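Local coordinates for thioesterase domain-containing protein (Pyrococcus horikoshii, PDB 1IXL), which is of unknown function but adopts a hot-dog fold and may hydrolyse acyl-CoA thioesters, at residues Pro80-Lys92 / Val103-Leu115. Residues are numbered along the deposited sequence; the frame is centred on the assembly and turned at random.
Sequences PVKVGDKLVAKAK and VEVKVYREEEVVL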
loop_
_atom_site.group_PDB
_atom_site.type_symbol
_atom_site.label_atom_id
_atom_site.label_comp_id
_atom_site.label_asym_id
_atom_site.label_seq_id
_atom_site.Cartn_x
_atom_site.Cartn_y
_atom_site.Cartn_z
ATOM N N PRO A 80 16.485 4.917 1.099
ATOM C CA PRO A 80 16.438 4.610 -0.330
ATOM C C PRO A 80 16.217 3.124 -0.559
ATOM O O PRO A 80 16.666 2.295 0.225
ATOM C CB PRO A 80 17.802 5.089 -0.829
ATOM C CG PRO A 80 18.713 4.760 0.361
ATOM C CD PRO A 80 17.861 5.265 1.520
ATOM N N VAL A 81 15.512 2.782 -1.631
ATOM C CA VAL A 81 15.242 1.384 -1.938
ATOM C C VAL A 81 16.058 1.021 -3.170
ATOM O O VAL A 81 16.121 1.785 -4.134
ATOM C CB VAL A 81 13.715 1.157 -2.214
ATOM C CG1 VAL A 81 13.465 -0.249 -2.751
ATOM C CG2 VAL A 81 12.931 1.364 -0.932
ATOM N N LYS A 82 16.688 -0.146 -3.129
ATOM C CA LYS A 82 17.530 -0.597 -4.229
ATOM C C LYS A 82 16.925 -1.814 -4.917
ATOM O O LYS A 82 16.312 -2.648 -4.264
ATOM C CB LYS A 82 18.937 -0.906 -3.673
ATOM C CG LYS A 82 19.575 -2.172 -4.188
ATOM C CD LYS A 82 20.893 -2.483 -3.468
ATOM C CE LYS A 82 22.000 -1.544 -3.898
ATOM N NZ LYS A 82 22.294 -1.661 -5.360
ATOM N N VAL A 83 17.068 -1.914 -6.235
ATOM C CA VAL A 83 16.519 -3.068 -6.958
ATOM C C VAL A 83 17.002 -4.337 -6.278
ATOM O O VAL A 83 18.181 -4.452 -5.954
ATOM C CB VAL A 83 16.978 -3.109 -8.429
ATOM C CG1 VAL A 83 16.737 -4.507 -9.013
ATOM C CG2 VAL A 83 16.219 -2.068 -9.237
ATOM N N GLY A 84 16.093 -5.282 -6.062
ATOM C CA GLY A 84 16.464 -6.505 -5.377
ATOM C C GLY A 84 15.926 -6.510 -3.955
ATOM O O GLY A 84 15.824 -7.569 -3.335
ATOM N N ASP A 85 15.602 -5.333 -3.422
ATOM C CA ASP A 85 15.034 -5.256 -2.079
ATOM C C ASP A 85 13.637 -5.867 -2.137
ATOM O O ASP A 85 12.938 -5.750 -3.139
ATOM C CB ASP A 85 14.893 -3.793 -1.594
ATOM C CG ASP A 85 16.223 -3.134 -1.266
ATOM O OD1 ASP A 85 17.274 -3.820 -1.269
ATOM O OD2 ASP A 85 16.209 -1.919 -0.983
ATOM N N LYS A 86 13.249 -6.540 -1.063
ATOM C CA LYS A 86 11.924 -7.118 -0.950
ATOM C C LYS A 86 11.287 -6.197 0.083
ATOM O O LYS A 86 11.858 -5.985 1.169
ATOM C CB LYS A 86 11.979 -8.537 -0.392
ATOM C CG LYS A 86 10.602 -9.135 -0.128
ATOM C CD LYS A 86 10.674 -10.233 0.918
ATOM C CE LYS A 86 9.342 -10.413 1.613
ATOM N NZ LYS A 86 8.278 -10.660 0.608
ATOM N N LEU A 87 10.128 -5.645 -0.249
ATOM C CA LEU A 87 9.444 -4.717 0.647
ATOM C C LEU A 87 8.120 -5.257 1.157
ATOM O O LEU A 87 7.446 -5.998 0.452
ATOM C CB LEU A 87 9.163 -3.394 -0.080
ATOM C CG LEU A 87 10.317 -2.703 -0.827
ATOM C CD1 LEU A 87 9.785 -1.425 -1.523
ATOM C CD2 LEU A 87 11.445 -2.346 0.151
ATOM N N VAL A 88 7.762 -4.880 2.383
ATOM C CA VAL A 88 6.481 -5.280 2.957
ATOM C C VAL A 88 5.777 -4.048 3.543
ATOM O O VAL A 88 6.285 -3.400 4.444
ATOM C CB VAL A 88 6.616 -6.316 4.092
ATOM C CG1 VAL A 88 5.215 -6.666 4.639
ATOM C CG2 VAL A 88 7.320 -7.570 3.592
ATOM N N ALA A 89 4.600 -3.739 3.026
ATOM C CA ALA A 89 3.840 -2.613 3.531
ATOM C C ALA A 89 2.812 -3.136 4.541
ATOM O O ALA A 89 2.116 -4.106 4.260
ATOM C CB ALA A 89 3.139 -1.917 2.373
ATOM N N LYS A 90 2.752 -2.497 5.711
ATOM C CA LYS A 90 1.805 -2.832 6.767
ATOM C C LYS A 90 0.886 -1.623 6.980
ATOM O O LYS A 90 1.329 -0.559 7.393
ATOM C CB LYS A 90 2.562 -3.207 8.049
ATOM C CG LYS A 90 3.476 -4.424 7.807
ATOM C CD LYS A 90 4.162 -4.951 9.062
ATOM C CE LYS A 90 5.220 -5.988 8.656
ATOM N NZ LYS A 90 5.945 -6.500 9.858
ATOM N N ALA A 91 -0.397 -1.811 6.681
ATOM C CA ALA A 91 -1.411 -0.752 6.758
ATOM C C ALA A 91 -2.487 -0.991 7.817
ATOM O O ALA A 91 -3.060 -2.067 7.877
ATOM C CB ALA A 91 -2.079 -0.607 5.392
ATOM N N LYS A 92 -2.758 0.013 8.650
ATOM C CA LYS A 92 -3.796 -0.125 9.677
ATOM C C LYS A 92 -4.705 1.103 9.725
ATOM O O LYS A 92 -4.231 2.231 9.646
ATOM C CB LYS A 92 -3.178 -0.338 11.062
ATOM C CG LYS A 92 -4.253 -0.478 12.170
ATOM C CD LYS A 92 -3.675 -0.893 13.506
ATOM C CE LYS A 92 -2.788 0.175 14.118
ATOM N NZ LYS A 92 -2.466 -0.164 15.550
ATOM N N VAL A 103 -5.642 5.847 7.291
ATOM C CA VAL A 103 -4.847 4.632 7.407
ATOM C C VAL A 103 -3.375 4.983 7.499
ATOM O O VAL A 103 -2.881 5.785 6.716
ATOM C CB VAL A 103 -5.069 3.754 6.173
ATOM C CG1 VAL A 103 -4.248 2.478 6.269
ATOM C CG2 VAL A 103 -6.565 3.451 6.036
ATOM N N GLU A 104 -2.681 4.405 8.466
ATOM C CA GLU A 104 -1.259 4.667 8.592
ATOM C C GLU A 104 -0.577 3.493 7.902
ATOM O O GLU A 104 -1.019 2.349 8.025
ATOM C CB GLU A 104 -0.844 4.727 10.066
ATOM C CG GLU A 104 0.658 4.899 10.263
ATOM C CD GLU A 104 1.031 5.171 11.708
ATOM O OE1 GLU A 104 0.539 4.429 12.593
ATOM O OE2 GLU A 104 1.815 6.120 11.956
ATOM N N VAL A 105 0.477 3.766 7.147
ATOM C CA VAL A 105 1.176 2.687 6.469
ATOM C C VAL A 105 2.673 2.871 6.655
ATOM O O VAL A 105 3.196 3.991 6.615
ATOM C CB VAL A 105 0.891 2.665 4.929
ATOM C CG1 VAL A 105 1.602 1.497 4.298
ATOM C CG2 VAL A 105 -0.601 2.565 4.646
ATOM N N LYS A 106 3.356 1.765 6.884
ATOM C CA LYS A 106 4.795 1.797 7.026
ATOM C C LYS A 106 5.282 0.702 6.100
ATOM O O LYS A 106 4.723 -0.398 6.086
ATOM C CB LYS A 106 5.213 1.519 8.479
ATOM C CG LYS A 106 5.156 2.758 9.356
ATOM C CD LYS A 106 6.002 2.598 10.606
ATOM C CE LYS A 106 5.151 2.360 11.828
ATOM N NZ LYS A 106 4.318 3.564 12.093
ATOM N N VAL A 107 6.281 1.018 5.285
ATOM C CA VAL A 107 6.814 0.021 4.384
ATOM C C VAL A 107 8.172 -0.385 4.941
ATOM O O VAL A 107 8.997 0.479 5.236
ATOM C CB VAL A 107 6.975 0.571 2.968
ATOM C CG1 VAL A 107 7.565 -0.513 2.059
ATOM C CG2 VAL A 107 5.602 1.035 2.435
ATOM N N TYR A 108 8.380 -1.695 5.085
ATOM C CA TYR A 108 9.627 -2.243 5.639
ATOM C C TYR A 108 10.481 -3.035 4.667
ATOM O O TYR A 108 9.983 -3.619 3.701
ATOM C CB TYR A 108 9.322 -3.211 6.804
ATOM C CG TYR A 108 8.541 -2.621 7.961
ATOM C CD1 TYR A 108 7.153 -2.447 7.884
ATOM C CD2 TYR A 108 9.194 -2.196 9.114
ATOM C CE1 TYR A 108 6.438 -1.851 8.931
ATOM C CE2 TYR A 108 8.497 -1.607 10.167
ATOM C CZ TYR A 108 7.121 -1.433 10.072
ATOM O OH TYR A 108 6.440 -0.828 11.110
ATOM N N ARG A 109 11.781 -3.058 4.940
ATOM C CA ARG A 109 12.715 -3.886 4.179
ATOM C C ARG A 109 13.290 -4.605 5.397
ATOM O O ARG A 109 14.115 -4.055 6.113
ATOM C CB ARG A 109 13.793 -3.060 3.480
ATOM C CG ARG A 109 14.824 -3.927 2.751
ATOM C CD ARG A 109 15.792 -3.042 2.016
ATOM N NE ARG A 109 16.410 -2.103 2.935
ATOM C CZ ARG A 109 16.786 -0.877 2.591
ATOM N NH1 ARG A 109 16.598 -0.459 1.347
ATOM N NH2 ARG A 109 17.339 -0.071 3.488
ATOM N N GLU A 110 12.791 -5.812 5.651
ATOM C CA GLU A 110 13.167 -6.566 6.838
ATOM C C GLU A 110 12.705 -5.709 8.022
ATOM O O GLU A 110 11.501 -5.460 8.152
ATOM C CB GLU A 110 14.670 -6.842 6.850
ATOM C CG GLU A 110 15.094 -7.620 5.601
ATOM C CD GLU A 110 16.505 -8.141 5.669
ATOM O OE1 GLU A 110 17.429 -7.333 5.898
ATOM O OE2 GLU A 110 16.694 -9.366 5.487
ATOM N N GLU A 111 13.612 -5.224 8.865
ATOM C CA GLU A 111 13.166 -4.414 10.011
ATOM C C GLU A 111 13.215 -2.907 9.807
ATOM O O GLU A 111 12.676 -2.148 10.608
ATOM C CB GLU A 111 13.986 -4.756 11.266
ATOM C CG GLU A 111 13.775 -6.158 11.804
ATOM C CD GLU A 111 12.320 -6.449 12.090
ATOM O OE1 GLU A 111 11.543 -6.597 11.117
ATOM O OE2 GLU A 111 11.951 -6.522 13.286
ATOM N N GLU A 112 13.862 -2.468 8.738
ATOM C CA GLU A 112 13.989 -1.043 8.474
ATOM C C GLU A 112 12.757 -0.429 7.812
ATOM O O GLU A 112 12.152 -1.027 6.928
ATOM C CB GLU A 112 15.166 -0.780 7.544
ATOM C CG GLU A 112 16.423 -1.567 7.822
ATOM C CD GLU A 112 17.341 -1.570 6.609
ATOM O OE1 GLU A 112 17.499 -2.642 5.973
ATOM O OE2 GLU A 112 17.886 -0.498 6.279
ATOM N N VAL A 113 12.412 0.778 8.236
ATOM C CA VAL A 113 11.308 1.503 7.630
ATOM C C VAL A 113 11.890 2.286 6.440
ATOM O O VAL A 113 12.896 2.989 6.594
ATOM C CB VAL A 113 10.673 2.477 8.642
ATOM C CG1 VAL A 113 9.661 3.379 7.947
ATOM C CG2 VAL A 113 9.978 1.669 9.762
ATOM N N VAL A 114 11.293 2.133 5.255
ATOM C CA VAL A 114 11.757 2.861 4.076
ATOM C C VAL A 114 10.735 3.937 3.689
ATOM O O VAL A 114 11.049 4.863 2.950
ATOM C CB VAL A 114 12.011 1.912 2.857
ATOM C CG1 VAL A 114 13.063 0.867 3.228
ATOM C CG2 VAL A 114 10.707 1.227 2.411
ATOM N N LEU A 115 9.500 3.793 4.176
ATOM C CA LEU A 115 8.464 4.787 3.917
ATOM C C LEU A 115 7.434 4.781 5.039
ATOM O O LEU A 115 7.107 3.729 5.569
ATOM C CB LEU A 115 7.740 4.511 2.579
ATOM C CG LEU A 115 6.580 5.492 2.260
ATOM C CD1 LEU A 115 6.468 5.672 0.749
ATOM C CD2 LEU A 115 5.234 4.989 2.845
HETATM O O HOH W 1 18.629 2.144 2.619
HETATM O O HOH W 2 11.228 -6.955 3.670
HETATM O O HOH W 3 8.960 -5.933 9.660
#
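Arg109 and Asp85 meet where two antiparallel strands of a hot-dog sheet run out into loops, and they illustrate how one long side chain can tie a hairpin to the turn beside it. From CB, which packs against Leu87 CD2 at 4.1 Å, the arginine chain passes through CG near the carbonyl oxygen of Lys86 to CD, lying 3.3 Å from Asp85 CG. A bend at chi3 (56°) then swings the guanidinium across the carboxylate, the two planes 73° apart. NH1 gives two hydrogen bonds, to Asp85 OD2 at 2.8 Å and to Pro80 O at 3.0 Å, the latter in the carbonyl plane. NE and NH2 grip Glu112 side-on, one oxygen each, while Val114 CG1 lies over one guanidinium face. Lys82 N reaches Asp85 OD2 from the face opposite NH1, holding the carboxylate within its type II turn. A leucine at Arg109 would probably leave Asp85 and Glu112 without their shared counter-charge and Pro80 O without its NH1 donor.

Farther along, paired backbone bonds join Val88 to Tyr108, Lys90 to Lys106 and Lys92 to Glu104. The extended Lys90 chain crosses the Tyr108 ring, CD 3.8 Å from CE1, and carries NZ over its face in a cation-pi contact, 4.9 Å from the centroid. On the other side of the sheet Ala91 CB meets Val105 CG2 at 3.6 Å. There Leu87, Ala89, Ala91 and Val105 pack on helix 48-63, which the sheet wraps, with strands 27-33 and 112-123 flanking the hairpin.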